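Matching sites in carbohydrate oxidase from Microdochium nivale, a protein that oxidises the C1 hydroxyl of mono-, oligo- and polysaccharides to lactones, using FAD and passing the electrons to molecular oxygen to give hydrogen peroxide (PDB 3RJA (chain A, 2.10 Å), residues A321-L326 and W422-N427), and in its relative FAD linked oxidase-like protein from Myceliophthora thermophila (PDB 5L6G (chain B, 1.79 Å), residues S344-T349 and W445-N450). Both blocks share one frame: the second was fitted to the first on N, CA, C and O of the twelve residues, RMSD 0.24 Å. Numbering follows each deposited sequence.

Structure 1 (3RJA); sequences AKSLTL and WGMYIN. With FAD (flavin-adenine dinucleotide), chain C.
Tyr425, whose backbone N meets Ser323, has Asn427 CB over one ring face, offset toward the rim, and FAD O2 at the ring edge, in its plane. Its OH donates to that oxygen and accepts from Asn427 ND2. Leu324 CD2 approaches the Trp422 indole obliquely, 3.7 Å from Trp422 CE3. Strand 422-423 edges the large antiparallel sheet, and the berberine-like chain after it carries Tyr425 and Asn427 to FAD. Thr325, beta-branched as suits a strand, exchanges N-H...O bonds with Gly423; its OG1 stands 3.3 Å from Gly423 N. Where the next pair would use the Ser323 carbonyl, OG faces the N-H instead: set between backbone N and carbonyl carbon (chi1 76°), Ser323 OG accepts from Tyr425 N at 2.8 Å. Apolar Leu326 suits its buried place, CD2 lying 3.7 Å from Trp422 CB. Compact Ala321 adjoins Tyr72.

Structure 2 (5L6G); sequences SKSLVT and WGMYIN. With FAD (flavin-adenine dinucleotide), chain D.
Tyr448, bound through its backbone N to Ser346, has Asn450 CB over one ring face, offset toward the rim, and FAD O2 at the ring edge, in its plane. Its OH donates to this oxygen and accepts from Asn450 ND2. Leu347 CD2 approaches the Trp445 indole obliquely, 3.6 Å from Trp445 CE3. Val348, branched and apolar as suits a buried strand site, exchanges N-H...O bonds with Gly446. Where the next pair would use the Ser346 carbonyl, OG faces the N-H instead: set between backbone N and carbonyl carbon (chi1 76°), Ser346 OG accepts from Tyr448 N at 2.8 Å. A modelled water stands 2.6 Å from Ser346 OG. Thr349 suits a mixed place, CG2 lying 4.4 Å from Trp445 CB and OG1 hydrogen-bonded to Tyr411 OH. Buried Ser344, beside Tyr96, has its OG satisfied by Leu413 O.

Comparison
The backbone coincides, and the differences lie in three side chains of the longer strand. At Thr325(A), exchanged for Val348(B), the hydroxyl OG1 goes: no atom of the valine side chain takes its place, so the oxygen standing 3.3 Å from Gly423(A) N is absent. A methyl, CG1 of Val348(B), comes at a point that Thr325(A) does not fill, while the two CG2 atoms are only 0.6 Å apart after superposition. The side chain thus becomes wholly apolar, yet the paired N-H...O bonds to Gly423(A) and Gly446(B) are kept, since they use only backbone atoms.

From Leu326(A) to Thr349(B) the side chain shortens. CD1 of the leucine has no counterpart, whereas CG of Leu326(A) and CG2 of Thr349(B) fall 0.8 Å apart; contact with Trp422(A) or Trp445(B) persists. The new OG1 of Thr349(B) brings a buried polar atom, and Tyr411(B) OH answers it with a hydrogen bond. Ser323(A), Leu324(A), Trp422(A), Met424(A), Tyr425(A) and Asn427(A) and their counterparts keep their places, as does the bond from Tyr425(A) N to Ser323(A) OG. Away from the facing segment, Ala321(A) becomes Ser344(B), with matching CB atoms and an added OG bound to Leu413(B) O.

Structure 1 (3RJA)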
loop_
_atom_site.group_PDB
_atom_site.type_symbol
_atom_site.label_atom_id
_atom_site.label_comp_id
_atom_site.label_asym_id
_atom_site.label_seq_id
_atom_site.Cartn_x
_atom_site.Cartn_y
_atom_site.Cartn_z
ATOM N N ALA A 321 -6.803 -7.480 -8.681
ATOM C CA ALA A 321 -5.783 -6.464 -8.910
ATOM C C ALA A 321 -4.405 -7.133 -9.091
ATOM O O ALA A 321 -4.164 -8.261 -8.605
ATOM C CB ALA A 321 -5.759 -5.471 -7.732
ATOM N N LYS A 322 -3.506 -6.428 -9.775
ATOM C CA LYS A 322 -2.158 -6.903 -10.014
ATOM C C LYS A 322 -1.245 -5.699 -9.969
ATOM O O LYS A 322 -1.722 -4.568 -10.017
ATOM C CB LYS A 322 -2.049 -7.595 -11.379
ATOM C CG LYS A 322 -2.769 -8.939 -11.480
ATOM C CD LYS A 322 -2.409 -9.720 -12.801
ATOM C CE LYS A 322 -1.122 -10.573 -12.691
ATOM N NZ LYS A 322 -1.426 -11.836 -11.910
ATOM N N SER A 323 0.062 -5.936 -9.933
ATOM C CA SER A 323 1.019 -4.838 -9.916
ATOM C C SER A 323 2.292 -5.178 -10.683
ATOM O O SER A 323 2.535 -6.328 -11.021
ATOM C CB SER A 323 1.379 -4.436 -8.463
ATOM O OG SER A 323 2.274 -5.386 -7.865
ATOM N N LEU A 324 3.093 -4.139 -10.926
ATOM C CA LEU A 324 4.452 -4.235 -11.453
ATOM C C LEU A 324 5.241 -3.068 -10.928
ATOM O O LEU A 324 4.702 -1.951 -10.795
ATOM C CB LEU A 324 4.468 -4.177 -12.986
ATOM C CG LEU A 324 4.059 -5.466 -13.718
ATOM C CD1 LEU A 324 3.984 -5.228 -15.241
ATOM C CD2 LEU A 324 5.017 -6.634 -13.364
ATOM N N THR A 325 6.517 -3.325 -10.636
ATOM C CA THR A 325 7.470 -2.262 -10.413
ATOM C C THR A 325 8.532 -2.465 -11.525
ATOM O O THR A 325 8.971 -3.571 -11.753
ATOM C CB THR A 325 8.060 -2.295 -8.966
ATOM O OG1 THR A 325 8.799 -3.520 -8.743
ATOM C CG2 THR A 325 6.926 -2.196 -7.890
ATOM N N LEU A 326 8.918 -1.405 -12.231
ATOM C CA LEU A 326 9.851 -1.570 -13.361
ATOM C C LEU A 326 10.986 -0.596 -13.294
ATOM O O LEU A 326 10.770 0.574 -12.957
ATOM C CB LEU A 326 9.144 -1.343 -14.699
ATOM C CG LEU A 326 7.776 -1.986 -14.958
ATOM C CD1 LEU A 326 7.192 -1.354 -16.256
ATOM C CD2 LEU A 326 7.882 -3.525 -15.061
ATOM N N TRP A 422 12.140 -6.308 -13.003
ATOM C CA TRP A 422 10.782 -6.039 -12.548
ATOM C C TRP A 422 10.469 -6.790 -11.274
ATOM O O TRP A 422 11.033 -7.864 -11.020
ATOM C CB TRP A 422 9.752 -6.322 -13.645
ATOM C CG TRP A 422 9.607 -7.774 -14.056
ATOM C CD1 TRP A 422 10.264 -8.417 -15.098
ATOM C CD2 TRP A 422 8.743 -8.762 -13.457
ATOM N NE1 TRP A 422 9.847 -9.728 -15.170
ATOM C CE2 TRP A 422 8.926 -9.969 -14.175
ATOM C CE3 TRP A 422 7.839 -8.743 -12.379
ATOM C CZ2 TRP A 422 8.242 -11.152 -13.847
ATOM C CZ3 TRP A 422 7.152 -9.914 -12.049
ATOM C CH2 TRP A 422 7.369 -11.113 -12.780
ATOM N N GLY A 423 9.563 -6.203 -10.482
ATOM C CA GLY A 423 9.026 -6.869 -9.309
ATOM C C GLY A 423 7.543 -6.625 -9.206
ATOM O O GLY A 423 6.939 -6.104 -10.124
ATOM N N MET A 424 6.969 -7.004 -8.069
ATOM C CA MET A 424 5.565 -6.743 -7.772
ATOM C C MET A 424 5.467 -6.189 -6.362
ATOM O O MET A 424 6.295 -6.484 -5.524
ATOM C CB MET A 424 4.726 -8.033 -7.923
ATOM C CG MET A 424 4.614 -8.465 -9.386
ATOM S SD MET A 424 3.568 -9.891 -9.653
ATOM C CE MET A 424 3.187 -9.671 -11.381
ATOM N N TYR A 425 4.427 -5.406 -6.105
ATOM C CA TYR A 425 4.275 -4.664 -4.827
ATOM C C TYR A 425 3.195 -5.308 -3.961
ATOM O O TYR A 425 2.009 -5.293 -4.326
ATOM C CB TYR A 425 3.933 -3.219 -5.189
ATOM C CG TYR A 425 3.648 -2.201 -4.090
ATOM C CD1 TYR A 425 4.532 -1.994 -3.030
ATOM C CD2 TYR A 425 2.537 -1.371 -4.183
ATOM C CE1 TYR A 425 4.261 -1.004 -2.055
ATOM C CE2 TYR A 425 2.272 -0.382 -3.244
ATOM C CZ TYR A 425 3.148 -0.200 -2.177
ATOM O OH TYR A 425 2.873 0.776 -1.212
ATOM N N ILE A 426 3.595 -5.894 -2.819
ATOM C CA ILE A 426 2.646 -6.625 -1.961
ATOM C C ILE A 426 1.567 -5.705 -1.317
ATOM O O ILE A 426 0.587 -6.209 -0.776
ATOM C CB ILE A 426 3.396 -7.440 -0.863
ATOM C CG1 ILE A 426 2.467 -8.531 -0.246
ATOM C CG2 ILE A 426 4.000 -6.488 0.178
ATOM C CD1 ILE A 426 3.153 -9.408 0.810
ATOM N N ASN A 427 1.724 -4.370 -1.345
ATOM C CA ASN A 427 0.547 -3.517 -0.961
ATOM C C ASN A 427 -0.578 -3.538 -2.026
ATOM O O ASN A 427 -1.720 -3.148 -1.751
ATOM C CB ASN A 427 0.929 -2.085 -0.586
ATOM C CG ASN A 427 1.224 -1.932 0.910
ATOM O OD1 ASN A 427 0.867 -2.802 1.738
ATOM N ND2 ASN A 427 1.899 -0.842 1.262
HETATM P PA FAD C . -4.836 -5.330 6.348
HETATM O O1A FAD C . -5.464 -5.127 7.702
HETATM O O2A FAD C . -5.647 -6.164 5.390
HETATM O O5B FAD C . -3.398 -6.014 6.542
HETATM C C5B FAD C . -2.493 -6.073 5.446
HETATM C C4B FAD C . -1.319 -6.991 5.828
HETATM O O4B FAD C . -0.594 -6.415 6.915
HETATM C C3B FAD C . -1.770 -8.374 6.293
HETATM O O3B FAD C . -0.731 -9.314 6.009
HETATM C C2B FAD C . -1.841 -8.177 7.804
HETATM O O2B FAD C . -1.777 -9.342 8.591
HETATM C C1B FAD C . -0.634 -7.275 8.022
HETATM N N9A FAD C . -0.809 -6.480 9.234
HETATM C C8A FAD C . -1.918 -5.733 9.619
HETATM N N7A FAD C . -1.620 -5.168 10.820
HETATM C C5A FAD C . -0.372 -5.515 11.173
HETATM C C6A FAD C . 0.401 -5.211 12.298
HETATM N N6A FAD C . -0.080 -4.410 13.274
HETATM N N1A FAD C . 1.684 -5.726 12.360
HETATM C C2A FAD C . 2.170 -6.558 11.356
HETATM N N3A FAD C . 1.396 -6.893 10.263
HETATM C C4A FAD C . 0.145 -6.357 10.183
HETATM N N1 FAD C . -1.389 1.515 -1.352
HETATM C C2 FAD C . -0.423 2.502 -1.575
HETATM O O2 FAD C . 0.785 2.272 -1.439
HETATM N N3 FAD C . -0.881 3.777 -1.897
HETATM C C4 FAD C . -2.205 4.172 -1.904
HETATM O O4 FAD C . -2.523 5.368 -2.090
HETATM C C4X FAD C . -3.201 3.072 -1.714
HETATM N N5 FAD C . -4.495 3.342 -1.724
HETATM C C5X FAD C . -5.434 2.376 -1.447
HETATM C C6 FAD C . -6.813 2.703 -1.369
HETATM C C7 FAD C . -7.747 1.771 -0.959
HETATM C C7M FAD C . -9.246 2.134 -0.894
HETATM C C8 FAD C . -7.299 0.513 -0.492
HETATM C C8M FAD C . -8.282 -0.534 -0.008
HETATM C C9 FAD C . -5.966 0.154 -0.624
HETATM C C9A FAD C . -5.005 1.079 -1.077
HETATM N N10 FAD C . -3.619 0.790 -1.087
HETATM C C10 FAD C . -2.696 1.744 -1.489
HETATM C "C1'" FAD C . -3.158 -0.587 -0.714
HETATM C "C2'" FAD C . -2.743 -0.633 0.750
HETATM O "O2'" FAD C . -1.489 0.019 0.904
HETATM C "C3'" FAD C . -2.584 -2.070 1.196
HETATM O "O3'" FAD C . -3.755 -2.802 0.905
HETATM C "C4'" FAD C . -2.260 -2.111 2.699
HETATM O "O4'" FAD C . -1.555 -3.281 2.980
HETATM C "C5'" FAD C . -3.525 -2.006 3.555
HETATM O "O5'" FAD C . -3.177 -2.021 4.912
HETATM P P FAD C . -4.303 -2.456 5.999
HETATM O O1P FAD C . -3.766 -2.309 7.391
HETATM O O2P FAD C . -5.582 -1.652 5.756
HETATM O O3P FAD C . -4.537 -3.970 5.540
#

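Structure 2 (5L6G)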
loop_
_atom_site.group_PDB
_atom_site.type_symbol
_atom_site.label_atom_id
_atom_site.label_comp_id
_atom_site.label_asym_id
_atom_site.label_seq_id
_atom_site.Cartn_x
_atom_site.Cartn_y
_atom_site.Cartn_z
ATOM N N SER B 344 -6.701 -7.501 -8.913
ATOM C CA SER B 344 -5.667 -6.494 -9.094
ATOM C C SER B 344 -4.297 -7.115 -9.221
ATOM O O SER B 344 -4.037 -8.202 -8.709
ATOM C CB SER B 344 -5.703 -5.490 -7.942
ATOM O OG SER B 344 -4.625 -4.586 -7.997
ATOM N N LYS B 345 -3.441 -6.439 -9.977
ATOM C CA LYS B 345 -2.052 -6.823 -10.106
ATOM C C LYS B 345 -1.213 -5.570 -9.925
ATOM O O LYS B 345 -1.723 -4.420 -9.924
ATOM C CB LYS B 345 -1.776 -7.474 -11.465
ATOM C CG LYS B 345 -2.542 -8.759 -11.723
ATOM C CD LYS B 345 -2.090 -9.500 -12.982
ATOM C CE LYS B 345 -0.843 -10.355 -12.788
ATOM N NZ LYS B 345 -1.046 -11.650 -12.071
ATOM N N SER B 346 0.076 -5.798 -9.722
ATOM C CA SER B 346 1.024 -4.723 -9.642
ATOM C C SER B 346 2.276 -5.061 -10.410
ATOM O O SER B 346 2.486 -6.216 -10.852
ATOM C CB SER B 346 1.386 -4.497 -8.176
ATOM O OG SER B 346 2.267 -5.496 -7.725
ATOM N N LEU B 347 3.108 -4.042 -10.563
ATOM C CA LEU B 347 4.415 -4.188 -11.110
ATOM C C LEU B 347 5.276 -3.048 -10.600
ATOM O O LEU B 347 4.782 -1.970 -10.238
ATOM C CB LEU B 347 4.401 -4.090 -12.644
ATOM C CG LEU B 347 4.264 -5.320 -13.526
ATOM C CD1 LEU B 347 4.275 -4.838 -14.968
ATOM C CD2 LEU B 347 5.377 -6.311 -13.327
ATOM N N VAL B 348 6.567 -3.334 -10.580
ATOM C CA VAL B 348 7.614 -2.336 -10.499
ATOM C C VAL B 348 8.489 -2.629 -11.701
ATOM O O VAL B 348 8.820 -3.788 -11.963
ATOM C CB VAL B 348 8.430 -2.482 -9.214
ATOM C CG1 VAL B 348 9.598 -1.500 -9.191
ATOM C CG2 VAL B 348 7.527 -2.261 -8.006
ATOM N N THR B 349 8.817 -1.607 -12.476
ATOM C CA THR B 349 9.665 -1.804 -13.624
ATOM C C THR B 349 10.710 -0.688 -13.712
ATOM O O THR B 349 10.565 0.404 -13.139
ATOM C CB THR B 349 8.902 -1.827 -14.984
ATOM O OG1 THR B 349 8.539 -0.493 -15.382
ATOM C CG2 THR B 349 7.681 -2.734 -15.013
ATOM N N TRP B 445 12.150 -6.146 -13.064
ATOM C CA TRP B 445 10.789 -5.982 -12.594
ATOM C C TRP B 445 10.549 -6.751 -11.323
ATOM O O TRP B 445 11.221 -7.750 -11.031
ATOM C CB TRP B 445 9.760 -6.373 -13.672
ATOM C CG TRP B 445 9.714 -7.832 -13.986
ATOM C CD1 TRP B 445 10.478 -8.499 -14.890
ATOM C CD2 TRP B 445 8.862 -8.808 -13.384
ATOM N NE1 TRP B 445 10.159 -9.840 -14.892
ATOM C CE2 TRP B 445 9.152 -10.050 -13.989
ATOM C CE3 TRP B 445 7.869 -8.749 -12.400
ATOM C CZ2 TRP B 445 8.499 -11.232 -13.631
ATOM C CZ3 TRP B 445 7.196 -9.923 -12.059
ATOM C CH2 TRP B 445 7.535 -11.156 -12.668
ATOM N N GLY B 446 9.592 -6.243 -10.560
ATOM C CA GLY B 446 9.098 -6.920 -9.376
ATOM C C GLY B 446 7.635 -6.598 -9.203
ATOM O O GLY B 446 7.005 -6.036 -10.098
ATOM N N MET B 447 7.088 -6.957 -8.049
ATOM C CA MET B 447 5.702 -6.665 -7.734
ATOM C C MET B 447 5.598 -6.174 -6.301
ATOM O O MET B 447 6.538 -6.292 -5.535
ATOM C CB MET B 447 4.833 -7.899 -7.975
ATOM C CG MET B 447 4.600 -8.152 -9.460
ATOM S SD MET B 447 3.776 -9.710 -9.841
ATOM C CE MET B 447 3.429 -9.494 -11.584
ATOM N N TYR B 448 4.444 -5.631 -5.960
ATOM C CA TYR B 448 4.285 -4.812 -4.767
ATOM C C TYR B 448 3.134 -5.333 -3.963
ATOM O O TYR B 448 1.984 -5.221 -4.370
ATOM C CB TYR B 448 4.016 -3.379 -5.209
ATOM C CG TYR B 448 3.727 -2.351 -4.142
ATOM C CD1 TYR B 448 4.541 -2.198 -3.046
ATOM C CD2 TYR B 448 2.668 -1.477 -4.280
ATOM C CE1 TYR B 448 4.291 -1.217 -2.092
ATOM C CE2 TYR B 448 2.411 -0.485 -3.351
ATOM C CZ TYR B 448 3.230 -0.343 -2.269
ATOM O OH TYR B 448 2.947 0.641 -1.339
ATOM N N ILE B 449 3.459 -5.915 -2.818
ATOM C CA ILE B 449 2.482 -6.627 -1.990
ATOM C C ILE B 449 1.390 -5.736 -1.369
ATOM O O ILE B 449 0.359 -6.239 -0.944
ATOM C CB ILE B 449 3.206 -7.500 -0.926
ATOM C CG1 ILE B 449 2.270 -8.581 -0.382
ATOM C CG2 ILE B 449 3.815 -6.643 0.170
ATOM C CD1 ILE B 449 2.934 -9.502 0.621
ATOM N N ASN B 450 1.571 -4.412 -1.340
ATOM C CA ASN B 450 0.470 -3.560 -0.964
ATOM C C ASN B 450 -0.655 -3.583 -1.995
ATOM O O ASN B 450 -1.759 -3.150 -1.706
ATOM C CB ASN B 450 0.942 -2.148 -0.634
ATOM C CG ASN B 450 1.306 -2.002 0.829
ATOM O OD1 ASN B 450 0.950 -2.853 1.637
ATOM N ND2 ASN B 450 2.005 -0.927 1.175
HETATM P PA FAD D . -4.754 -5.441 6.257
HETATM O O1A FAD D . -5.317 -5.224 7.642
HETATM O O2A FAD D . -5.577 -6.268 5.322
HETATM O O5B FAD D . -3.260 -5.923 6.349
HETATM C C5B FAD D . -2.437 -6.180 5.208
HETATM C C4B FAD D . -1.299 -7.098 5.595
HETATM O O4B FAD D . -0.516 -6.475 6.616
HETATM C C3B FAD D . -1.779 -8.420 6.171
HETATM O O3B FAD D . -0.840 -9.430 5.865
HETATM C C2B FAD D . -1.771 -8.174 7.657
HETATM O O2B FAD D . -1.713 -9.364 8.434
HETATM C C1B FAD D . -0.559 -7.281 7.799
HETATM N N9A FAD D . -0.679 -6.436 8.989
HETATM C C8A FAD D . -1.655 -5.591 9.311
HETATM N N7A FAD D . -1.410 -5.008 10.509
HETATM C C5A FAD D . -0.244 -5.505 10.919
HETATM C C6A FAD D . 0.578 -5.337 12.115
HETATM N N6A FAD D . 0.137 -4.465 13.043
HETATM N N1A FAD D . 1.709 -6.067 12.204
HETATM C C2A FAD D . 2.122 -6.910 11.254
HETATM N N3A FAD D . 1.402 -7.114 10.110
HETATM C C4A FAD D . 0.236 -6.438 9.925
HETATM N N1 FAD D . -1.262 1.393 -1.204
HETATM C C2 FAD D . -0.321 2.327 -1.549
HETATM O O2 FAD D . 0.901 2.013 -1.499
HETATM N N3 FAD D . -0.686 3.584 -1.904
HETATM C C4 FAD D . -1.979 3.989 -1.931
HETATM O O4 FAD D . -2.335 5.156 -2.261
HETATM C C4X FAD D . -3.052 3.035 -1.580
HETATM N N5 FAD D . -4.379 3.353 -1.584
HETATM C C5X FAD D . -5.371 2.457 -1.222
HETATM C C6 FAD D . -6.729 2.802 -1.202
HETATM C C7 FAD D . -7.692 1.844 -0.844
HETATM C C7M FAD D . -9.144 2.252 -0.856
HETATM C C8 FAD D . -7.288 0.456 -0.428
HETATM C C8M FAD D . -8.306 -0.580 0.037
HETATM C C9 FAD D . -5.933 0.143 -0.444
HETATM C C9A FAD D . -4.958 1.077 -0.839
HETATM N N10 FAD D . -3.574 0.760 -0.878
HETATM C C10 FAD D . -2.589 1.686 -1.230
HETATM C "C1'" FAD D . -3.077 -0.565 -0.528
HETATM C "C2'" FAD D . -2.701 -0.673 0.915
HETATM O "O2'" FAD D . -1.426 -0.042 1.069
HETATM C "C3'" FAD D . -2.550 -2.157 1.203
HETATM O "O3'" FAD D . -3.761 -2.864 0.908
HETATM C "C4'" FAD D . -2.193 -2.328 2.681
HETATM O "O4'" FAD D . -1.385 -3.505 2.828
HETATM C "C5'" FAD D . -3.456 -2.397 3.501
HETATM O "O5'" FAD D . -3.144 -2.186 4.880
HETATM P P FAD D . -4.257 -2.555 5.936
HETATM O O1P FAD D . -3.718 -2.471 7.330
HETATM O O2P FAD D . -5.508 -1.791 5.643
HETATM O O3P FAD D . -4.636 -4.041 5.477
HETATM O O HOH W 1 0.989 -7.515 -6.785
#